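Local atomic coordinates of terminal uridylyltransferase 1 (Trypanosoma brucei, PDB entry 5HZD), a protein that adds uridines from UTP to the 3' ends of guide RNAs, ribosomal RNAs and some messenger RNAs and takes part in mitochondrial RNA editing in trypanosomes. Residues A[152-160]-A[270-281]; A[88-99]-A[247-257]. One frame throughout, in Å; residues are numbered along the deposited sequence. Where two conformers were deposited one is given.

Interaction 1: residues A[152-160]-A[270-281]; sequences ELLRRVGFS and QPAHDECRPELY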
loop_
_atom_site.group_PDB
_atom_site.type_symbol
_atom_site.label_atom_id
_atom_site.label_comp_id
_atom_site.label_asym_id
_atom_site.label_seq_id
_atom_site.Cartn_x
_atom_site.Cartn_y
_atom_site.Cartn_z
ATOM N N GLU A 152 1.598 16.701 -17.624
ATOM C CA GLU A 152 1.757 18.065 -18.129
ATOM C C GLU A 152 1.051 19.076 -17.238
ATOM O O GLU A 152 1.575 20.154 -16.982
ATOM C CB GLU A 152 1.215 18.167 -19.555
ATOM C CG GLU A 152 1.240 19.566 -20.124
ATOM C CD GLU A 152 2.645 20.059 -20.437
ATOM O OE1 GLU A 152 3.619 19.273 -20.308
ATOM O OE2 GLU A 152 2.779 21.254 -20.802
ATOM N N LEU A 153 -0.131 18.731 -16.752
ATOM C CA LEU A 153 -0.819 19.633 -15.819
ATOM C C LEU A 153 -0.014 19.849 -14.538
ATOM O O LEU A 153 0.075 20.985 -14.014
ATOM C CB LEU A 153 -2.228 19.115 -15.472
ATOM C CG LEU A 153 -3.244 19.127 -16.614
ATOM C CD1 LEU A 153 -4.576 18.509 -16.173
ATOM C CD2 LEU A 153 -3.452 20.554 -17.158
ATOM N N LEU A 154 0.579 18.778 -14.016
ATOM C CA LEU A 154 1.414 18.902 -12.830
ATOM C C LEU A 154 2.659 19.771 -13.083
ATOM O O LEU A 154 2.987 20.621 -12.274
ATOM C CB LEU A 154 1.799 17.522 -12.315
ATOM C CG LEU A 154 0.641 16.717 -11.743
ATOM C CD1 LEU A 154 1.066 15.260 -11.640
ATOM C CD2 LEU A 154 0.194 17.273 -10.357
ATOM N N ARG A 155 3.305 19.596 -14.229
ATOM C CA ARG A 155 4.458 20.416 -14.606
ATOM C C ARG A 155 4.040 21.893 -14.608
ATOM O O ARG A 155 4.782 22.756 -14.139
ATOM C CB ARG A 155 4.956 20.002 -16.002
ATOM C CG ARG A 155 6.224 20.685 -16.479
ATOM C CD ARG A 155 6.482 20.373 -17.962
ATOM N NE ARG A 155 6.639 21.596 -18.757
ATOM C CZ ARG A 155 5.631 22.306 -19.262
ATOM N NH1 ARG A 155 4.379 21.928 -19.060
ATOM N NH2 ARG A 155 5.873 23.400 -19.973
ATOM N N ARG A 156 2.840 22.178 -15.096
ATOM C CA ARG A 156 2.421 23.575 -15.291
ATOM C C ARG A 156 2.010 24.242 -13.969
ATOM O O ARG A 156 1.910 25.469 -13.880
ATOM C CB ARG A 156 1.253 23.664 -16.288
ATOM C CG ARG A 156 1.571 23.317 -17.748
ATOM C CD ARG A 156 0.322 23.595 -18.637
ATOM N NE ARG A 156 -0.177 22.415 -19.362
ATOM C CZ ARG A 156 -1.445 22.224 -19.755
ATOM N NH1 ARG A 156 -1.788 21.108 -20.417
ATOM N NH2 ARG A 156 -2.381 23.133 -19.490
ATOM N N VAL A 157 1.747 23.449 -12.939
ATOM C CA VAL A 157 1.386 24.021 -11.621
ATOM C C VAL A 157 2.615 24.040 -10.706
ATOM O O VAL A 157 2.526 24.439 -9.541
ATOM C CB VAL A 157 0.153 23.272 -11.006
ATOM C CG1 VAL A 157 0.539 21.980 -10.343
ATOM C CG2 VAL A 157 -0.616 24.141 -10.041
ATOM N N GLY A 158 3.764 23.628 -11.239
ATOM C CA GLY A 158 5.037 23.761 -10.550
ATOM C C GLY A 158 5.827 22.507 -10.208
ATOM O O GLY A 158 6.890 22.589 -9.590
ATOM N N PHE A 159 5.335 21.334 -10.597
ATOM C CA PHE A 159 6.121 20.120 -10.359
ATOM C C PHE A 159 7.281 20.055 -11.341
ATOM O O PHE A 159 7.099 20.314 -12.528
ATOM C CB PHE A 159 5.252 18.863 -10.448
ATOM C CG PHE A 159 4.338 18.683 -9.255
ATOM C CD1 PHE A 159 3.165 19.424 -9.141
ATOM C CD2 PHE A 159 4.671 17.799 -8.226
ATOM C CE1 PHE A 159 2.328 19.265 -8.038
ATOM C CE2 PHE A 159 3.848 17.649 -7.112
ATOM C CZ PHE A 159 2.670 18.389 -7.013
ATOM N N SER A 160 8.471 19.730 -10.840
ATOM C CA SER A 160 9.655 19.587 -11.683
ATOM C C SER A 160 9.827 18.206 -12.328
ATOM O O SER A 160 9.449 17.190 -11.742
ATOM C CB SER A 160 10.888 19.883 -10.836
ATOM O OG SER A 160 12.041 19.647 -11.597
ATOM N N GLN A 270 3.369 29.151 -10.245
ATOM C CA GLN A 270 3.904 28.093 -9.398
ATOM C C GLN A 270 3.881 28.568 -7.955
ATOM O O GLN A 270 3.579 29.726 -7.700
ATOM C CB GLN A 270 5.313 27.717 -9.839
ATOM C CG GLN A 270 6.349 28.790 -9.713
ATOM C CD GLN A 270 7.670 28.309 -10.286
ATOM O OE1 GLN A 270 7.693 27.681 -11.348
ATOM N NE2 GLN A 270 8.768 28.565 -9.575
ATOM N N PRO A 271 4.150 27.670 -6.995
ATOM C CA PRO A 271 4.183 28.167 -5.610
ATOM C C PRO A 271 5.229 29.263 -5.430
ATOM O O PRO A 271 6.238 29.276 -6.145
ATOM C CB PRO A 271 4.586 26.929 -4.815
ATOM C CG PRO A 271 4.038 25.762 -5.656
ATOM C CD PRO A 271 4.278 26.196 -7.066
ATOM N N ALA A 272 4.985 30.178 -4.487
ATOM C CA ALA A 272 5.885 31.305 -4.265
ATOM C C ALA A 272 7.275 30.877 -3.780
ATOM O O ALA A 272 8.235 31.621 -3.927
ATOM C CB ALA A 272 5.256 32.305 -3.289
ATOM N N HIS A 273 7.378 29.671 -3.230
ATOM C CA HIS A 273 8.651 29.160 -2.719
ATOM C C HIS A 273 9.006 27.800 -3.294
ATOM O O HIS A 273 8.131 26.957 -3.492
ATOM C CB HIS A 273 8.584 29.039 -1.196
ATOM C CG HIS A 273 9.923 28.925 -0.536
ATOM N ND1 HIS A 273 10.483 27.714 -0.193
ATOM C CD2 HIS A 273 10.807 29.874 -0.145
ATOM C CE1 HIS A 273 11.662 27.919 0.366
ATOM N NE2 HIS A 273 11.880 29.221 0.411
ATOM N N ASP A 274 10.294 27.576 -3.535
ATOM C CA ASP A 274 10.755 26.344 -4.178
ATOM C C ASP A 274 10.708 25.100 -3.306
ATOM O O ASP A 274 10.647 23.991 -3.834
ATOM C CB ASP A 274 12.172 26.516 -4.736
ATOM C CG ASP A 274 12.204 27.350 -5.999
ATOM O OD1 ASP A 274 11.144 27.495 -6.647
ATOM O OD2 ASP A 274 13.292 27.853 -6.352
ATOM N N GLU A 275 10.752 25.267 -1.986
ATOM C CA GLU A 275 10.720 24.113 -1.081
ATOM C C GLU A 275 9.504 24.094 -0.154
ATOM O O GLU A 275 8.934 23.030 0.113
ATOM C CB GLU A 275 11.999 24.033 -0.240
ATOM C CG GLU A 275 13.253 23.705 -1.033
ATOM C CD GLU A 275 14.350 23.105 -0.169
ATOM O OE1 GLU A 275 14.170 23.027 1.069
ATOM O OE2 GLU A 275 15.395 22.706 -0.729
ATOM N N CYS A 276 9.115 25.269 0.333
ATOM C CA CYS A 276 7.971 25.397 1.226
ATOM C C CYS A 276 6.669 25.491 0.423
ATOM O O CYS A 276 6.286 26.571 -0.035
ATOM C CB CYS A 276 8.141 26.643 2.088
ATOM S SG CYS A 276 6.939 26.784 3.399
ATOM N N ARG A 277 5.985 24.360 0.278
ATOM C CA ARG A 277 4.907 24.239 -0.705
ATOM C C ARG A 277 3.730 23.458 -0.138
ATOM O O ARG A 277 3.843 22.829 0.936
ATOM C CB ARG A 277 5.475 23.517 -1.940
ATOM C CG ARG A 277 6.498 24.353 -2.736
ATOM C CD ARG A 277 7.076 23.575 -3.915
ATOM N NE ARG A 277 7.502 24.500 -4.962
ATOM C CZ ARG A 277 7.794 24.124 -6.206
ATOM N NH1 ARG A 277 7.741 22.830 -6.525
ATOM N NH2 ARG A 277 8.151 25.029 -7.115
ATOM N N PRO A 278 2.594 23.471 -0.852
ATOM C CA PRO A 278 1.452 22.629 -0.481
ATOM C C PRO A 278 1.798 21.126 -0.344
ATOM O O PRO A 278 2.754 20.632 -0.979
ATOM C CB PRO A 278 0.484 22.831 -1.649
ATOM C CG PRO A 278 0.781 24.251 -2.105
ATOM C CD PRO A 278 2.274 24.379 -1.982
ATOM N N GLU A 279 1.023 20.426 0.479
ATOM C CA GLU A 279 1.252 19.001 0.816
ATOM C C GLU A 279 1.582 18.084 -0.368
ATOM O O GLU A 279 2.478 17.225 -0.282
ATOM C CB GLU A 279 0.054 18.457 1.614
ATOM C CG GLU A 279 -0.062 18.988 3.065
ATOM C CD GLU A 279 -0.749 20.351 3.201
ATOM O OE1 GLU A 279 -1.119 21.003 2.183
ATOM O OE2 GLU A 279 -0.933 20.814 4.346
ATOM N N LEU A 280 0.873 18.253 -1.484
ATOM C CA LEU A 280 1.025 17.346 -2.616
ATOM C C LEU A 280 2.461 17.352 -3.155
ATOM O O LEU A 280 2.953 16.338 -3.686
ATOM C CB LEU A 280 0.020 17.730 -3.712
ATOM C CG LEU A 280 -0.017 16.791 -4.908
ATOM C CD1 LEU A 280 -0.558 15.409 -4.513
ATOM C CD2 LEU A 280 -0.821 17.361 -6.070
ATOM N N TYR A 281 3.150 18.473 -2.994
ATOM C CA TYR A 281 4.525 18.589 -3.505
ATOM C C TYR A 281 5.524 17.856 -2.630
ATOM O O TYR A 281 6.662 17.613 -3.035
ATOM C CB TYR A 281 4.957 20.065 -3.574
ATOM C CG TYR A 281 4.228 20.891 -4.583
ATOM C CD1 TYR A 281 4.747 21.080 -5.868
ATOM C CD2 TYR A 281 3.017 21.492 -4.273
ATOM C CE1 TYR A 281 4.074 21.859 -6.794
ATOM C CE2 TYR A 281 2.328 22.265 -5.215
ATOM C CZ TYR A 281 2.855 22.440 -6.464
ATOM O OH TYR A 281 2.141 23.231 -7.346
HETATM O O HOH W 1 9.587 24.204 -9.608
#

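Interaction 2: residues A[88-99]-A[247-257]; sequences RARAQLECVVRR and TTAAVRAAMCS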
loop_
_atom_site.group_PDB
_atom_site.type_symbol
_atom_site.label_atom_id
_atom_site.label_comp_id
_atom_site.label_asym_id
_atom_site.label_seq_id
_atom_site.Cartn_x
_atom_site.Cartn_y
_atom_site.Cartn_z
ATOM N N ARG A 88 -5.391 16.654 2.570
ATOM C CA ARG A 88 -5.223 17.905 1.846
ATOM C C ARG A 88 -4.535 17.657 0.510
ATOM O O ARG A 88 -4.920 18.244 -0.524
ATOM C CB ARG A 88 -4.455 18.903 2.693
ATOM C CG ARG A 88 -5.263 19.300 3.919
ATOM C CD ARG A 88 -4.765 20.548 4.613
ATOM N NE ARG A 88 -3.533 20.288 5.332
ATOM C CZ ARG A 88 -3.461 19.809 6.568
ATOM N NH1 ARG A 88 -4.568 19.544 7.270
ATOM N NH2 ARG A 88 -2.265 19.608 7.114
ATOM N N ALA A 89 -3.505 16.799 0.498
ATOM C CA ALA A 89 -2.856 16.476 -0.765
ATOM C C ALA A 89 -3.823 15.884 -1.784
ATOM O O ALA A 89 -3.760 16.199 -2.975
ATOM C CB ALA A 89 -1.655 15.517 -0.536
ATOM N N ARG A 90 -4.732 15.026 -1.312
ATOM C CA ARG A 90 -5.730 14.403 -2.178
ATOM C C ARG A 90 -6.620 15.475 -2.800
ATOM O O ARG A 90 -6.884 15.435 -3.993
ATOM C CB ARG A 90 -6.627 13.438 -1.361
ATOM C CG ARG A 90 -7.529 12.546 -2.238
ATOM C CD ARG A 90 -8.791 12.083 -1.473
ATOM N NE ARG A 90 -9.509 13.279 -1.074
ATOM C CZ ARG A 90 -10.304 13.947 -1.888
ATOM N NH1 ARG A 90 -10.540 13.481 -3.129
ATOM N NH2 ARG A 90 -10.848 15.083 -1.468
ATOM N N ALA A 91 -7.097 16.426 -1.983
ATOM C CA ALA A 91 -7.953 17.482 -2.509
ATOM C C ALA A 91 -7.191 18.329 -3.502
ATOM O O ALA A 91 -7.766 18.755 -4.523
ATOM C CB ALA A 91 -8.513 18.337 -1.377
ATOM N N GLN A 92 -5.911 18.577 -3.229
ATOM C CA GLN A 92 -5.061 19.329 -4.175
ATOM C C GLN A 92 -4.954 18.612 -5.511
ATOM O O GLN A 92 -5.136 19.203 -6.574
ATOM C CB GLN A 92 -3.673 19.578 -3.554
ATOM C CG GLN A 92 -3.771 20.534 -2.381
ATOM C CD GLN A 92 -2.645 20.414 -1.381
ATOM O OE1 GLN A 92 -1.565 19.870 -1.692
ATOM N NE2 GLN A 92 -2.856 20.962 -0.198
ATOM N N LEU A 93 -4.671 17.315 -5.464
ATOM C CA LEU A 93 -4.574 16.539 -6.691
ATOM C C LEU A 93 -5.901 16.537 -7.436
ATOM O O LEU A 93 -5.920 16.617 -8.668
ATOM C CB LEU A 93 -4.109 15.105 -6.396
ATOM C CG LEU A 93 -3.925 14.269 -7.669
ATOM C CD1 LEU A 93 -2.856 14.823 -8.631
ATOM C CD2 LEU A 93 -3.533 12.820 -7.248
ATOM N N GLU A 94 -7.019 16.530 -6.709
ATOM C CA GLU A 94 -8.303 16.477 -7.398
ATOM C C GLU A 94 -8.544 17.740 -8.192
ATOM O O GLU A 94 -9.093 17.686 -9.293
ATOM C CB GLU A 94 -9.433 16.210 -6.413
ATOM C CG GLU A 94 -10.785 15.958 -7.065
ATOM C CD GLU A 94 -11.776 15.442 -6.048
ATOM O OE1 GLU A 94 -12.639 16.242 -5.619
ATOM O OE2 GLU A 94 -11.709 14.239 -5.653
ATOM N N CYS A 95 -8.086 18.881 -7.691
ATOM C CA CYS A 95 -8.160 20.151 -8.437
ATOM C C CYS A 95 -7.427 20.066 -9.750
ATOM O O CYS A 95 -7.854 20.611 -10.777
ATOM C CB CYS A 95 -7.513 21.264 -7.627
ATOM S SG CYS A 95 -8.357 21.729 -6.137
ATOM N N VAL A 96 -6.278 19.400 -9.715
ATOM C CA VAL A 96 -5.470 19.297 -10.918
ATOM C C VAL A 96 -6.148 18.358 -11.908
ATOM O O VAL A 96 -6.340 18.712 -13.092
ATOM C CB VAL A 96 -4.060 18.750 -10.597
ATOM C CG1 VAL A 96 -3.267 18.570 -11.908
ATOM C CG2 VAL A 96 -3.333 19.667 -9.639
ATOM N N VAL A 97 -6.547 17.157 -11.457
ATOM C CA VAL A 97 -7.051 16.190 -12.431
ATOM C C VAL A 97 -8.403 16.577 -13.005
ATOM O O VAL A 97 -8.711 16.174 -14.127
ATOM C CB VAL A 97 -7.058 14.749 -11.917
ATOM C CG1 VAL A 97 -5.666 14.379 -11.385
ATOM C CG2 VAL A 97 -8.074 14.597 -10.849
ATOM N N ARG A 98 -9.198 17.373 -12.283
ATOM C CA ARG A 98 -10.467 17.829 -12.878
ATOM C C ARG A 98 -10.287 18.750 -14.062
ATOM O O ARG A 98 -11.205 18.921 -14.841
ATOM C CB ARG A 98 -11.373 18.472 -11.824
ATOM C CG ARG A 98 -11.945 17.419 -10.888
ATOM C CD ARG A 98 -12.903 18.005 -9.862
ATOM N NE ARG A 98 -14.062 18.531 -10.582
ATOM C CZ ARG A 98 -15.072 19.192 -10.028
ATOM N NH1 ARG A 98 -16.074 19.608 -10.793
ATOM N NH2 ARG A 98 -15.059 19.463 -8.738
ATOM N N ARG A 99 -9.121 19.351 -14.230
ATOM C CA ARG A 99 -8.879 20.148 -15.438
ATOM C C ARG A 99 -8.738 19.240 -16.658
ATOM O O ARG A 99 -9.078 19.635 -17.769
ATOM C CB ARG A 99 -7.647 21.050 -15.269
ATOM C CG ARG A 99 -7.078 21.669 -16.563
ATOM C CD ARG A 99 -7.919 22.819 -17.152
ATOM N NE ARG A 99 -8.542 23.680 -16.148
ATOM C CZ ARG A 99 -7.933 24.686 -15.528
ATOM N NH1 ARG A 99 -6.660 24.962 -15.787
ATOM N NH2 ARG A 99 -8.598 25.414 -14.637
ATOM N N THR A 247 -3.449 25.829 1.855
ATOM C CA THR A 247 -2.640 25.223 0.794
ATOM C C THR A 247 -3.504 24.617 -0.295
ATOM O O THR A 247 -3.107 24.574 -1.452
ATOM C CB THR A 247 -1.704 24.134 1.365
ATOM O OG1 THR A 247 -2.462 23.266 2.215
ATOM C CG2 THR A 247 -0.579 24.767 2.176
ATOM N N THR A 248 -4.681 24.109 0.052
ATOM C CA THR A 248 -5.555 23.556 -0.968
ATOM C C THR A 248 -6.117 24.682 -1.850
ATOM O O THR A 248 -6.153 24.551 -3.083
ATOM C CB THR A 248 -6.683 22.716 -0.348
ATOM O OG1 THR A 248 -6.095 21.669 0.444
ATOM C CG2 THR A 248 -7.525 22.082 -1.416
ATOM N N ALA A 249 -6.544 25.782 -1.231
ATOM C CA ALA A 249 -6.975 26.924 -2.034
ATOM C C ALA A 249 -5.848 27.423 -2.931
ATOM O O ALA A 249 -6.105 27.900 -4.034
ATOM C CB ALA A 249 -7.495 28.074 -1.147
ATOM N N ALA A 250 -4.603 27.318 -2.472
ATOM C CA ALA A 250 -3.476 27.798 -3.258
ATOM C C ALA A 250 -3.310 26.965 -4.529
ATOM O O ALA A 250 -3.035 27.502 -5.600
ATOM C CB ALA A 250 -2.196 27.806 -2.442
ATOM N N VAL A 251 -3.484 25.652 -4.429
ATOM C CA VAL A 251 -3.441 24.826 -5.633
ATOM C C VAL A 251 -4.664 25.072 -6.538
ATOM O O VAL A 251 -4.542 25.134 -7.754
ATOM C CB VAL A 251 -3.291 23.344 -5.259
ATOM C CG1 VAL A 251 -3.317 22.474 -6.522
ATOM C CG2 VAL A 251 -1.988 23.144 -4.473
ATOM N N ARG A 252 -5.841 25.215 -5.933
ATOM C CA ARG A 252 -7.058 25.512 -6.674
ATOM C C ARG A 252 -6.878 26.824 -7.449
ATOM O O ARG A 252 -7.253 26.895 -8.635
ATOM C CB ARG A 252 -8.267 25.506 -5.710
ATOM C CG ARG A 252 -9.652 25.513 -6.386
ATOM C CD ARG A 252 -10.796 25.310 -5.353
ATOM N NE ARG A 252 -10.810 23.948 -4.813
ATOM C CZ ARG A 252 -10.688 23.631 -3.526
ATOM N NH1 ARG A 252 -10.561 24.579 -2.602
ATOM N NH2 ARG A 252 -10.711 22.351 -3.158
ATOM N N ALA A 253 -6.263 27.833 -6.829
ATOM C CA ALA A 253 -5.968 29.099 -7.521
ATOM C C ALA A 253 -4.963 28.930 -8.665
ATOM O O ALA A 253 -5.124 29.517 -9.732
ATOM C CB ALA A 253 -5.481 30.171 -6.533
ATOM N N ALA A 254 -3.912 28.145 -8.452
ATOM C CA ALA A 254 -2.905 27.908 -9.508
ATOM C C ALA A 254 -3.476 27.136 -10.693
ATOM O O ALA A 254 -2.934 27.195 -11.809
ATOM C CB ALA A 254 -1.717 27.167 -8.922
ATOM N N MET A 255 -4.599 26.462 -10.475
ATOM C CA MET A 255 -5.292 25.748 -11.558
ATOM C C MET A 255 -6.297 26.602 -12.316
ATOM O O MET A 255 -6.947 26.108 -13.231
ATOM C CB MET A 255 -5.966 24.472 -11.033
ATOM C CG MET A 255 -4.986 23.369 -10.622
ATOM S SD MET A 255 -3.842 22.914 -11.945
ATOM C CE MET A 255 -5.038 22.413 -13.186
ATOM N N CYS A 256 -6.439 27.878 -11.956
ATOM C CA CYS A 256 -7.407 28.718 -12.664
ATOM C C CYS A 256 -6.950 28.917 -14.106
ATOM O O CYS A 256 -5.788 28.688 -14.451
ATOM C CB CYS A 256 -7.646 30.064 -11.957
ATOM S SG CYS A 256 -6.365 31.300 -12.247
ATOM N N SER A 257 -7.873 29.303 -14.973
ATOM C CA SER A 257 -7.461 29.599 -16.331
ATOM C C SER A 257 -7.805 31.041 -16.663
ATOM O O SER A 257 -8.932 31.353 -17.069
ATOM C CB SER A 257 -8.054 28.604 -17.337
ATOM O OG SER A 257 -9.338 28.177 -16.931
HETATM O O HOH W 2 -10.476 19.574 -4.491
#

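Interaction 1: residues A[152-160]-A[270-281]
Phe159 and Tyr281 lie against each other in an offset stack, planes 10° apart and centroids 4.1 Å from one another. Tyr281 CD1 sits over the centre of the Phe159 ring, whereas Phe159 CE1 falls nearer the rim of the tyrosine face. The edge of the Tyr281 ring, near its plane, meets Val157 O and Gly158 C; the edge of Phe159 is lined by Leu280 O and, from its own segment, Leu154 O and Val157 CG1. With CG beside the backbone N (chi1 -67°), the tyrosine reaches back to the turn and its OH donates a short 2.5 Å bond to Val157 O, arriving from above the carbonyl plane. A tyrosine suits this place because it puts a hydroxyl at the end of an apolar ring, within reach of a backbone carbonyl of the turn.

That turn is a Schellman motif. Gly158 adopts a positive phi of 119°, which glycine accommodates readily, and its bare CA lets Gln270 CB approach to 4.0 Å. Gly158 O is gripped by Arg277 NH1 at 3.2 Å, a bent bond tilted from the guanidinium plane, while a water bridges the same oxygen to Arg277 NH2. Arg277 is steadied by NE, which bonds in plane to a lone pair of His273 O; Asp274 O and Pro271 CD cover opposite faces of its guanidinium. On the apolar side Leu280 CD2 packs on Phe159 CZ at 3.8 Å and, more loosely, on Leu154 CD2.

The Leu280 side chain lies about 7 Å from that of Ile124, a probable UTP-site residue. The contact thus ties the C-terminal end of palm helix 143-156 to the connection between strand 267-271 and strand 285-288, which carries Asp286, probably important for catalysis as in relatives. Phe159 also meets His177 edge-to-face and touches Leu164 of strand 164-167.

Interaction 2: residues A[88-99]-A[247-257]
With CG beside the backbone N (chi1 -68°) and the chain extended beyond it, Gln92 lies across Val251 and reaches Thr248. It belongs to a nearly parallel helix pair that joins helix 80-100 of the nucleotidyltransferase palm to helix 247-254; the axes of segments 88-99 and 247-254 run at 11° and approach to 8.8 Å. Small and branched residues suit so close a pairing. Ala91 CB meets Thr248 CG2 at 3.9 Å, and Val251 packs its CG2 on Gln92 CG. Next along the helices, Met255, folded back at chi2 and chi3, fits its flexible thioether against Val96, with SD 4.0 Å from Val96 CG2 and CE 3.9 Å from Val96 CA.

Polar groups lie within and beside this apolar packing. Gln92 NE2 gives a weak bond to Thr248 OG1 at 3.4 Å, but its amide has other partners: OE1 accepts from Leu280 N, and NE2, like Arg88 and Thr247, meets Glu279. Cys95 points at helix 247-254, its SG, in the conformer given, lying 3.6 Å from Arg252 NE. Beyond it, a water in the plane of the Arg252 guanidinium accepts from NH2 at 3.1 Å and donates to Ala91 O at 2.8 Å.

How the interactions relate
The two contacts share one region of the fold and interlock. Interaction 1 is buried and joins a helix end to a connecting segment through stacked rings and bonds to backbone carbonyls; interaction 2, only partly buried, pairs two helices side by side through aliphatic and thioether groups and one weak amide-to-hydroxyl bond, with arginines at its more exposed margin. Each also holds one bridging water. Glu279 of 270-281 links them: OE2 makes a salt bridge with Arg88 NE at 2.8 Å, and OE1 lies 2.6 Å from Thr247 OG1, a probable hydrogen bond, so it spans both helices of interaction 2. Packing continues the join, with Val157 CG2 against Ala254 CB and Leu153 CD1 against Val96 O.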